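Local coordinates for protein leukotriene A-4 hydrolase (Saccharomyces cerevisiae, PDB 2XQ0) that acts as a zinc-dependent aminopeptidase that preferentially cleaves di- and tripeptides and also has low epoxide hydrolase activity in vitro, at residues W481-R495 with W533-Y547. Numbering follows the deposited sequence.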
loop_
_atom_site.group_PDB
_atom_site.type_symbol
_atom_site.label_atom_id
_atom_site.label_comp_id
_atom_site.label_asym_id
_atom_site.label_seq_id
_atom_site.Cartn_x
_atom_site.Cartn_y
_atom_site.Cartn_z
ATOM N N TRP A 481 -14.801 6.692 30.525
ATOM C CA TRP A 481 -16.027 7.000 29.794
ATOM C C TRP A 481 -17.011 5.851 29.854
ATOM O O TRP A 481 -18.203 6.070 30.054
ATOM C CB TRP A 481 -15.745 7.374 28.330
ATOM C CG TRP A 481 -15.603 8.846 28.157
ATOM C CD1 TRP A 481 -14.440 9.564 28.097
ATOM C CD2 TRP A 481 -16.668 9.797 28.088
ATOM N NE1 TRP A 481 -14.719 10.908 27.960
ATOM C CE2 TRP A 481 -16.082 11.074 27.958
ATOM C CE3 TRP A 481 -18.064 9.694 28.124
ATOM C CZ2 TRP A 481 -16.846 12.234 27.853
ATOM C CZ3 TRP A 481 -18.813 10.837 28.014
ATOM C CH2 TRP A 481 -18.207 12.093 27.884
ATOM N N VAL A 482 -16.524 4.626 29.667
ATOM C CA VAL A 482 -17.420 3.473 29.704
ATOM C C VAL A 482 -18.109 3.369 31.057
ATOM O O VAL A 482 -19.300 3.059 31.142
ATOM C CB VAL A 482 -16.684 2.155 29.368
ATOM C CG1 VAL A 482 -17.604 0.970 29.594
ATOM C CG2 VAL A 482 -16.214 2.167 27.919
ATOM N N GLU A 483 -17.355 3.657 32.114
ATOM C CA GLU A 483 -17.856 3.547 33.480
ATOM C C GLU A 483 -18.873 4.643 33.795
ATOM O O GLU A 483 -19.959 4.371 34.299
ATOM C CB GLU A 483 -16.683 3.634 34.468
ATOM C CG GLU A 483 -16.910 2.900 35.791
ATOM C CD GLU A 483 -16.879 1.380 35.633
ATOM O OE1 GLU A 483 -17.000 0.889 34.488
ATOM O OE2 GLU A 483 -16.730 0.677 36.656
ATOM N N MET A 484 -18.502 5.885 33.498
ATOM C CA MET A 484 -19.308 7.047 33.838
ATOM C C MET A 484 -20.624 7.113 33.061
ATOM O O MET A 484 -21.589 7.733 33.509
ATOM C CB MET A 484 -18.491 8.322 33.637
ATOM C CG MET A 484 -17.329 8.440 34.611
ATOM S SD MET A 484 -17.905 8.366 36.324
ATOM C CE MET A 484 -16.481 7.594 37.113
ATOM N N ALA A 485 -20.648 6.465 31.903
ATOM C CA ALA A 485 -21.842 6.396 31.065
ATOM C C ALA A 485 -22.985 5.706 31.811
ATOM O O ALA A 485 -24.161 5.949 31.527
ATOM C CB ALA A 485 -21.527 5.646 29.781
ATOM N N GLN A 486 -22.625 4.848 32.766
ATOM C CA GLN A 486 -23.599 4.077 33.535
ATOM C C GLN A 486 -23.894 4.745 34.874
ATOM O O GLN A 486 -24.730 4.280 35.641
ATOM C CB GLN A 486 -23.079 2.655 33.774
ATOM C CG GLN A 486 -22.616 1.928 32.501
ATOM C CD GLN A 486 -21.564 0.877 32.799
ATOM O OE1 GLN A 486 -20.535 0.807 32.131
ATOM N NE2 GLN A 486 -21.805 0.069 33.827
ATOM N N HIS A 487 -23.194 5.833 35.160
ATOM C CA HIS A 487 -23.340 6.480 36.456
ATOM C C HIS A 487 -23.889 7.897 36.325
ATOM O O HIS A 487 -24.840 8.257 37.009
ATOM C CB HIS A 487 -22.015 6.468 37.229
ATOM C CG HIS A 487 -21.516 5.091 37.560
ATOM N ND1 HIS A 487 -22.340 3.984 37.591
ATOM C CD2 HIS A 487 -20.278 4.645 37.884
ATOM C CE1 HIS A 487 -21.629 2.917 37.911
ATOM N NE2 HIS A 487 -20.375 3.291 38.091
ATOM N N LEU A 488 -23.295 8.698 35.446
ATOM C CA LEU A 488 -23.758 10.067 35.246
ATOM C C LEU A 488 -25.035 10.051 34.420
ATOM O O LEU A 488 -25.216 9.188 33.562
ATOM C CB LEU A 488 -22.677 10.926 34.571
ATOM C CG LEU A 488 -21.315 10.875 35.275
ATOM C CD1 LEU A 488 -20.312 11.870 34.695
ATOM C CD2 LEU A 488 -21.484 11.105 36.766
ATOM N N LYS A 489 -25.927 10.996 34.676
ATOM C CA LYS A 489 -27.202 11.011 33.962
ATOM C C LYS A 489 -27.333 12.219 33.049
ATOM O O LYS A 489 -27.468 12.078 31.834
ATOM C CB LYS A 489 -28.379 10.928 34.941
ATOM C CG LYS A 489 -28.515 9.559 35.596
ATOM C CD LYS A 489 -28.538 8.462 34.535
ATOM C CE LYS A 489 -27.587 7.315 34.872
ATOM N NZ LYS A 489 -27.363 6.416 33.696
ATOM N N THR A 490 -27.266 13.406 33.639
ATOM C CA THR A 490 -27.417 14.642 32.887
ATOM C C THR A 490 -26.092 15.129 32.324
ATOM O O THR A 490 -25.028 14.842 32.874
ATOM C CB THR A 490 -27.998 15.765 33.763
ATOM O OG1 THR A 490 -26.951 16.343 34.553
ATOM C CG2 THR A 490 -29.092 15.226 34.674
ATOM N N THR A 491 -26.174 15.877 31.228
ATOM C CA THR A 491 -25.002 16.448 30.566
ATOM C C THR A 491 -24.177 17.245 31.560
ATOM O O THR A 491 -22.941 17.241 31.520
ATOM C CB THR A 491 -25.420 17.393 29.423
ATOM O OG1 THR A 491 -26.455 16.776 28.652
ATOM C CG2 THR A 491 -24.235 17.715 28.524
ATOM N N GLU A 492 -24.881 17.945 32.443
ATOM C CA GLU A 492 -24.249 18.695 33.514
ATOM C C GLU A 492 -23.320 17.796 34.324
ATOM O O GLU A 492 -22.203 18.196 34.650
ATOM C CB GLU A 492 -25.321 19.321 34.409
ATOM C CG GLU A 492 -24.937 19.453 35.865
ATOM C CD GLU A 492 -26.140 19.715 36.745
ATOM O OE1 GLU A 492 -27.226 19.988 36.192
ATOM O OE2 GLU A 492 -26.003 19.645 37.984
ATOM N N ASP A 493 -23.785 16.590 34.647
ATOM C CA ASP A 493 -22.981 15.621 35.399
ATOM C C ASP A 493 -21.693 15.349 34.629
ATOM O O ASP A 493 -20.589 15.389 35.178
ATOM C CB ASP A 493 -23.756 14.305 35.608
ATOM C CG ASP A 493 -24.870 14.421 36.663
ATOM O OD1 ASP A 493 -24.780 15.315 37.531
ATOM O OD2 ASP A 493 -25.831 13.612 36.630
ATOM N N PHE A 494 -21.843 15.100 33.337
ATOM C CA PHE A 494 -20.707 14.759 32.503
ATOM C C PHE A 494 -19.660 15.870 32.435
ATOM O O PHE A 494 -18.460 15.601 32.473
ATOM C CB PHE A 494 -21.180 14.344 31.109
ATOM C CG PHE A 494 -21.736 12.950 31.061
ATOM C CD1 PHE A 494 -23.096 12.727 31.130
ATOM C CD2 PHE A 494 -20.889 11.859 30.969
ATOM C CE1 PHE A 494 -23.603 11.445 31.090
ATOM C CE2 PHE A 494 -21.396 10.574 30.931
ATOM C CZ PHE A 494 -22.748 10.368 30.991
ATOM N N ARG A 495 -20.112 17.116 32.344
ATOM C CA ARG A 495 -19.189 18.247 32.260
ATOM C C ARG A 495 -18.392 18.409 33.551
ATOM O O ARG A 495 -17.288 18.948 33.541
ATOM C CB ARG A 495 -19.937 19.544 31.937
ATOM C CG ARG A 495 -20.598 19.552 30.579
ATOM C CD ARG A 495 -20.484 20.918 29.937
ATOM N NE ARG A 495 -21.477 21.115 28.887
ATOM C CZ ARG A 495 -22.676 21.656 29.088
ATOM N NH1 ARG A 495 -23.028 22.055 30.304
ATOM N NH2 ARG A 495 -23.521 21.799 28.077
ATOM N N TRP A 533 -23.524 1.927 23.406
ATOM C CA TRP A 533 -23.612 3.364 23.588
ATOM C C TRP A 533 -24.962 3.923 23.146
ATOM O O TRP A 533 -25.324 5.047 23.515
ATOM C CB TRP A 533 -22.507 4.043 22.774
ATOM C CG TRP A 533 -21.181 3.993 23.438
ATOM C CD1 TRP A 533 -20.156 3.130 23.172
ATOM C CD2 TRP A 533 -20.729 4.849 24.485
ATOM N NE1 TRP A 533 -19.083 3.405 23.991
ATOM C CE2 TRP A 533 -19.415 4.453 24.813
ATOM C CE3 TRP A 533 -21.307 5.917 25.182
ATOM C CZ2 TRP A 533 -18.673 5.085 25.809
ATOM C CZ3 TRP A 533 -20.568 6.544 26.167
ATOM C CH2 TRP A 533 -19.264 6.128 26.471
ATOM N N ALA A 534 -25.706 3.157 22.348
ATOM C CA ALA A 534 -26.995 3.637 21.884
ATOM C C ALA A 534 -27.906 3.998 23.054
ATOM O O ALA A 534 -28.771 4.864 22.925
ATOM C CB ALA A 534 -27.666 2.610 20.974
ATOM N N LYS A 535 -27.692 3.356 24.201
ATOM C CA LYS A 535 -28.604 3.500 25.332
ATOM C C LYS A 535 -28.149 4.571 26.324
ATOM O O LYS A 535 -28.756 4.753 27.381
ATOM C CB LYS A 535 -28.808 2.151 26.029
ATOM C CG LYS A 535 -27.519 1.403 26.345
ATOM C CD LYS A 535 -27.789 0.066 27.032
ATOM C CE LYS A 535 -26.490 -0.591 27.495
ATOM N NZ LYS A 535 -26.721 -1.869 28.224
ATOM N N PHE A 536 -27.094 5.294 25.966
ATOM C CA PHE A 536 -26.610 6.393 26.795
ATOM C C PHE A 536 -26.412 7.666 25.988
ATOM O O PHE A 536 -25.359 8.297 26.088
ATOM C CB PHE A 536 -25.293 6.006 27.471
ATOM C CG PHE A 536 -25.381 4.737 28.271
ATOM C CD1 PHE A 536 -24.846 3.554 27.781
ATOM C CD2 PHE A 536 -26.019 4.721 29.503
ATOM C CE1 PHE A 536 -24.935 2.380 28.507
ATOM C CE2 PHE A 536 -26.107 3.551 30.242
ATOM C CZ PHE A 536 -25.565 2.377 29.741
ATOM N N PRO A 537 -27.429 8.050 25.192
ATOM C CA PRO A 537 -27.373 9.216 24.299
ATOM C C PRO A 537 -26.833 10.490 24.965
ATOM O O PRO A 537 -26.122 11.250 24.307
ATOM C CB PRO A 537 -28.838 9.409 23.865
ATOM C CG PRO A 537 -29.655 8.553 24.782
ATOM C CD PRO A 537 -28.764 7.426 25.178
ATOM N N VAL A 538 -27.157 10.716 26.237
ATOM C CA VAL A 538 -26.654 11.890 26.957
ATOM C C VAL A 538 -25.132 11.838 27.064
ATOM O O VAL A 538 -24.450 12.848 26.878
ATOM C CB VAL A 538 -27.295 12.021 28.356
ATOM C CG1 VAL A 538 -26.880 13.327 29.024
ATOM C CG2 VAL A 538 -28.792 11.962 28.235
ATOM N N ALA A 539 -24.602 10.649 27.338
ATOM C CA ALA A 539 -23.155 10.442 27.395
ATOM C C ALA A 539 -22.489 10.569 26.025
ATOM O O ALA A 539 -21.446 11.218 25.880
ATOM C CB ALA A 539 -22.840 9.081 28.026
ATOM N N SER A 540 -23.079 9.948 25.010
ATOM C CA SER A 540 -22.451 9.956 23.700
ATOM C C SER A 540 -22.516 11.363 23.107
ATOM O O SER A 540 -21.557 11.840 22.500
ATOM C CB SER A 540 -23.089 8.916 22.779
ATOM O OG SER A 540 -24.476 9.140 22.672
ATOM N N ARG A 541 -23.642 12.032 23.312
ATOM C CA ARG A 541 -23.788 13.438 22.931
ATOM C C ARG A 541 -22.866 14.376 23.731
ATOM O O ARG A 541 -22.284 15.306 23.170
ATOM C CB ARG A 541 -25.258 13.883 23.038
ATOM C CG ARG A 541 -26.164 13.230 22.001
ATOM C CD ARG A 541 -27.615 13.660 22.146
ATOM N NE ARG A 541 -28.383 13.419 20.923
ATOM C CZ ARG A 541 -29.043 12.296 20.654
ATOM N NH1 ARG A 541 -29.039 11.292 21.519
ATOM N NH2 ARG A 541 -29.712 12.176 19.516
ATOM N N ALA A 542 -22.735 14.128 25.035
ATOM C CA ALA A 542 -21.814 14.895 25.880
ATOM C C ALA A 542 -20.363 14.721 25.420
ATOM O O ALA A 542 -19.596 15.685 25.388
ATOM C CB ALA A 542 -21.958 14.491 27.346
ATOM N N LEU A 543 -20.001 13.483 25.078
ATOM C CA LEU A 543 -18.679 13.163 24.531
ATOM C C LEU A 543 -18.353 14.138 23.402
ATOM O O LEU A 543 -17.387 14.901 23.466
ATOM C CB LEU A 543 -18.678 11.725 23.983
ATOM C CG LEU A 543 -17.385 10.988 23.589
ATOM C CD1 LEU A 543 -16.443 11.841 22.752
ATOM C CD2 LEU A 543 -16.665 10.414 24.799
ATOM N N LEU A 544 -19.188 14.107 22.372
ATOM C CA LEU A 544 -18.980 14.908 21.169
ATOM C C LEU A 544 -18.927 16.397 21.491
ATOM O O LEU A 544 -18.142 17.140 20.897
ATOM C CB LEU A 544 -20.088 14.631 20.153
ATOM C CG LEU A 544 -20.044 13.309 19.384
ATOM C CD1 LEU A 544 -19.878 12.113 20.300
ATOM C CD2 LEU A 544 -21.307 13.163 18.551
ATOM N N ASP A 545 -19.769 16.823 22.431
ATOM C CA ASP A 545 -19.806 18.220 22.855
ATOM C C ASP A 545 -18.510 18.662 23.542
ATOM O O ASP A 545 -17.841 19.592 23.088
ATOM C CB ASP A 545 -20.995 18.456 23.786
ATOM C CG ASP A 545 -20.968 19.827 24.422
ATOM O OD1 ASP A 545 -20.525 20.781 23.747
ATOM O OD2 ASP A 545 -21.390 19.947 25.596
ATOM N N ILE A 546 -18.168 17.988 24.635
ATOM C CA ILE A 546 -16.998 18.333 25.435
ATOM C C ILE A 546 -15.720 18.314 24.604
ATOM O O ILE A 546 -14.808 19.119 24.823
ATOM C CB ILE A 546 -16.843 17.359 26.623
ATOM C CG1 ILE A 546 -17.961 17.587 27.652
ATOM C CG2 ILE A 546 -15.470 17.513 27.271
ATOM C CD1 ILE A 546 -18.235 16.375 28.527
ATOM N N TYR A 547 -15.663 17.388 23.649
ATOM C CA TYR A 547 -14.462 17.175 22.846
ATOM C C TYR A 547 -14.603 17.751 21.439
ATOM O O TYR A 547 -13.882 17.348 20.534
ATOM C CB TYR A 547 -14.151 15.675 22.754
ATOM C CG TYR A 547 -13.839 15.023 24.088
ATOM C CD1 TYR A 547 -14.298 13.743 24.396
ATOM C CD2 TYR A 547 -13.088 15.694 25.045
ATOM C CE1 TYR A 547 -13.997 13.147 25.630
ATOM C CE2 TYR A 547 -12.791 15.115 26.264
ATOM C CZ TYR A 547 -13.243 13.845 26.561
ATOM O OH TYR A 547 -12.928 13.290 27.794
#
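Trp481, near the end of helix 469-484, drives its indole as a knob among Ala539, Ala542, Leu543 and Ile546 of helix 537-546, a worked example of one large aromatic joining helices, here in the helical C-terminal region of a leukotriene A4 hydrolase relative, away from the zinc site. Leu543 CD2 stands over the centre of the six-membered ring, 3.3 Å from its centroid, in a CH-pi contact. At the ring's edge Trp481 NE1 donates to Tyr547 OH (3.0 Å) along an almost straight line of 171°, the oxygen lying in the indole plane; Asp502 is a further partner of that hydroxyl. Phe498 stacks on Trp481.

Beside this, small residues let the backbones close in. Ala485 CB rests 3.8 Å from Trp533 CZ3, and Ala539 sets its CA over one face of Phe494 while its CB meets Phe494 CZ at 3.2 Å; Leu488 CB lies over the opposite face, so the phenyl is sandwiched. With an alanine at position 481, Leu543 CD2 would probably lose the ring it packs on, and Tyr547 OH its indole donor.

Val538 CG1, the branch anti to the backbone N (chi1 -174°), reaches the turn before helix 491-497, meeting Lys489 O at 3.1 Å. The solvent side is looser: Arg495 NE makes a weak salt-bridge bond to Asp545 OD2 (3.5 Å), the guanidinium and carboxylate planes nearly perpendicular. The chemistry thus implies cohesion resting mainly on buried apolar packing and one directional indole bond, with charge pairing a modest addition at the exposed side.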